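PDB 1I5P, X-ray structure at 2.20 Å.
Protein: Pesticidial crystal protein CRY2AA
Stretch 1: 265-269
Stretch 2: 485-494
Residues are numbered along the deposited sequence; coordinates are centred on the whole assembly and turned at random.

Stretch 1, residues 265-269: QSLMV
Stretch 2 485-494: HLAPEDYTGF

Two backbone hydrogen bonds, both engaging Gly493, hold the stretches together. Gly493 N donates to Ser266 O at 2.6 Å with an N-H...O angle of 140°, a short but bent bond; Met268 N donates to Gly493 O at 2.8 Å and 165°, much closer to linear. One residue thus spends its amide and its carbonyl on Ser266 and Met268, which flank Leu267, the pattern expected of parallel strands. The register agrees: Leu267 pairs with Gly493 (CA to CA 4.2 Å) and Met268 with Phe494 (CA to CA 4.3 Å), both as parallel bridges, while Ser266 and Thr492, just before the paired segment, stand 5.3 Å apart between their CA atoms. The ladder is extended by a CA-H...O contact, Phe494 CA lying 3.2 Å from Met268 O with an angle of 145° at the hydrogen.

The backbone angles (phi/psi) are extended in the paired residues: -125/108 at Leu267, -81/113 at Met268, -75/169 at Gly493 and -160/157 at Phe494. Ser266, by contrast, adopts a left-handed 58/51, between Gln265 at -129/145 and the strand. Its chi1 is t (-162°), and OG lies 3.6 Å from Thr492 CA. The direct approach of Ser266 OG to Tyr491 O is 3.8 Å, and a water joins them instead, 2.8 Å from Ser266 OG and 2.7 Å from Tyr491 O, to which it donates.

Ahead of the second strand, Thr492 OG1 donates to Asp490 OD2 at 2.7 Å, and a weak backbone bond runs from Thr492 N to Asp490 O at 2.9 Å. These bonds close a compact turn, with Asp490 at -106/-168 and chi1 p, Tyr491 at -82/69 and chi1 t, and Thr492 at -120/145 and chi1 m. Thr492 CG2 is 3.8 Å from Ser266 OG and 4.3 Å from Met268 CB.

Leu267 (chi1 t, chi2 p) projects to the sheet face on which a CB of Gly493 would lie, and its end comes nearer to stretch 2, with Leu267 CD1 3.5 Å from Phe494 N. An ideal CB on Gly493 would fall 2.7 Å from Ser266 O, a clash, and a tight 3.5 Å from Leu267 CD1. The absence of a side chain therefore fits the close approach of the strands here.

Met268 and Phe494 share the other face. Met268 has the largest area covered by the opposing stretch, 86 Å² of the 325 Å² buried on both sides together. Its chi angles are t, t and 83°, so the chain is extended until the last torsion turns the methyl. Met268 SD reaches Pro488 CG at 4.0 Å and Met268 CE reaches Phe494 CB at 3.9 Å, apolar contacts with both the loop and the strand. Pro488 (-56/153, C-gamma exo) directs its CB toward stretch 1; Phe494 has chi1 p and chi2 104°. At the margin, Met268 CE comes within 4.5 Å of Leu486 O.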

# COMPACT_ATOMS: atom_id res chain seq x y z
N GLN A 265 -1.00 -12.21 -15.87
CA GLN A 265 -1.17 -11.25 -16.95
C GLN A 265 -2.61 -10.76 -16.91
O GLN A 265 -3.52 -11.52 -16.58
CB GLN A 265 -0.92 -11.89 -18.32
CG GLN A 265 0.53 -12.26 -18.59
CD GLN A 265 0.69 -12.91 -19.95
OE1 GLN A 265 0.94 -12.23 -20.95
NE2 GLN A 265 0.55 -14.22 -19.99
N SER A 266 -2.80 -9.50 -17.25
CA SER A 266 -4.13 -8.90 -17.28
C SER A 266 -4.77 -9.02 -15.90
O SER A 266 -5.90 -9.50 -15.75
CB SER A 266 -4.98 -9.61 -18.33
OG SER A 266 -6.11 -8.84 -18.70
N LEU A 267 -4.03 -8.60 -14.88
CA LEU A 267 -4.52 -8.64 -13.51
C LEU A 267 -4.42 -7.24 -12.91
O LEU A 267 -3.32 -6.74 -12.62
CB LEU A 267 -3.67 -9.59 -12.67
CG LEU A 267 -4.08 -9.65 -11.20
CD1 LEU A 267 -5.52 -10.11 -11.10
CD2 LEU A 267 -3.16 -10.59 -10.44
N MET A 268 -5.57 -6.60 -12.74
CA MET A 268 -5.61 -5.26 -12.18
C MET A 268 -5.51 -5.35 -10.66
O MET A 268 -6.41 -5.86 -10.00
CB MET A 268 -6.92 -4.57 -12.57
CG MET A 268 -7.07 -3.17 -11.99
SD MET A 268 -8.74 -2.49 -12.19
CE MET A 268 -9.57 -3.21 -10.77
N VAL A 269 -4.41 -4.86 -10.10
CA VAL A 269 -4.23 -4.87 -8.66
C VAL A 269 -5.07 -3.68 -8.19
O VAL A 269 -4.65 -2.53 -8.32
CB VAL A 269 -2.75 -4.66 -8.31
CG1 VAL A 269 -2.56 -4.61 -6.80
CG2 VAL A 269 -1.92 -5.79 -8.92
N HIS A 485 -17.00 -3.94 -4.53
CA HIS A 485 -15.91 -3.85 -5.49
C HIS A 485 -16.36 -3.83 -6.94
O HIS A 485 -17.18 -4.64 -7.35
CB HIS A 485 -14.95 -5.02 -5.26
CG HIS A 485 -14.39 -5.04 -3.88
ND1 HIS A 485 -13.27 -4.31 -3.53
CD2 HIS A 485 -14.84 -5.62 -2.74
CE1 HIS A 485 -13.07 -4.43 -2.23
NE2 HIS A 485 -14.00 -5.22 -1.73
N LEU A 486 -15.82 -2.89 -7.71
CA LEU A 486 -16.18 -2.77 -9.11
C LEU A 486 -15.21 -3.51 -10.02
O LEU A 486 -14.01 -3.19 -10.07
CB LEU A 486 -16.24 -1.29 -9.52
CG LEU A 486 -16.66 -0.97 -10.96
CD1 LEU A 486 -18.03 -1.58 -11.24
CD2 LEU A 486 -16.69 0.54 -11.18
N ALA A 487 -15.72 -4.50 -10.75
CA ALA A 487 -14.91 -5.27 -11.67
C ALA A 487 -14.59 -4.38 -12.87
O ALA A 487 -15.31 -3.43 -13.15
CB ALA A 487 -15.66 -6.51 -12.12
N PRO A 488 -13.48 -4.67 -13.57
CA PRO A 488 -13.05 -3.91 -14.75
C PRO A 488 -14.14 -3.85 -15.81
O PRO A 488 -14.98 -4.75 -15.89
CB PRO A 488 -11.81 -4.67 -15.21
CG PRO A 488 -11.23 -5.14 -13.91
CD PRO A 488 -12.47 -5.68 -13.23
N GLU A 489 -14.13 -2.80 -16.61
CA GLU A 489 -15.13 -2.63 -17.66
C GLU A 489 -14.96 -3.68 -18.75
O GLU A 489 -15.94 -4.15 -19.32
CB GLU A 489 -15.01 -1.23 -18.26
CG GLU A 489 -14.39 -0.21 -17.32
CD GLU A 489 -15.33 0.92 -16.96
OE1 GLU A 489 -16.43 0.65 -16.43
OE2 GLU A 489 -14.97 2.09 -17.21
N ASP A 490 -13.71 -4.04 -19.04
CA ASP A 490 -13.44 -5.04 -20.07
C ASP A 490 -13.03 -6.38 -19.46
O ASP A 490 -13.16 -6.58 -18.25
CB ASP A 490 -12.36 -4.53 -21.03
CG ASP A 490 -11.06 -4.18 -20.33
OD1 ASP A 490 -10.09 -3.85 -21.04
OD2 ASP A 490 -11.00 -4.24 -19.08
N TYR A 491 -12.53 -7.28 -20.29
CA TYR A 491 -12.11 -8.60 -19.82
C TYR A 491 -10.71 -8.59 -19.21
O TYR A 491 -9.77 -9.17 -19.76
CB TYR A 491 -12.19 -9.63 -20.94
CG TYR A 491 -12.08 -11.06 -20.45
CD1 TYR A 491 -12.39 -11.40 -19.13
CD2 TYR A 491 -11.69 -12.09 -21.31
CE1 TYR A 491 -12.33 -12.71 -18.68
CE2 TYR A 491 -11.62 -13.42 -20.87
CZ TYR A 491 -11.95 -13.71 -19.55
OH TYR A 491 -11.91 -15.01 -19.10
N THR A 492 -10.60 -7.93 -18.07
CA THR A 492 -9.34 -7.83 -17.35
C THR A 492 -9.52 -8.45 -15.96
O THR A 492 -10.60 -8.34 -15.37
CB THR A 492 -8.92 -6.35 -17.18
OG1 THR A 492 -8.80 -5.74 -18.46
CG2 THR A 492 -7.60 -6.25 -16.43
N GLY A 493 -8.48 -9.10 -15.45
CA GLY A 493 -8.56 -9.69 -14.13
C GLY A 493 -8.48 -8.60 -13.07
O GLY A 493 -8.18 -7.45 -13.40
N PHE A 494 -8.76 -8.94 -11.82
CA PHE A 494 -8.70 -7.95 -10.76
C PHE A 494 -8.58 -8.59 -9.38
O PHE A 494 -8.95 -9.76 -9.20
CB PHE A 494 -9.95 -7.05 -10.80
CG PHE A 494 -11.24 -7.79 -10.56
CD1 PHE A 494 -11.89 -7.69 -9.33
CD2 PHE A 494 -11.81 -8.57 -11.55
CE1 PHE A 494 -13.10 -8.36 -9.10
CE2 PHE A 494 -13.02 -9.25 -11.33
CZ PHE A 494 -13.66 -9.14 -10.10
O HOH W 1 -7.51 -10.47 -20.50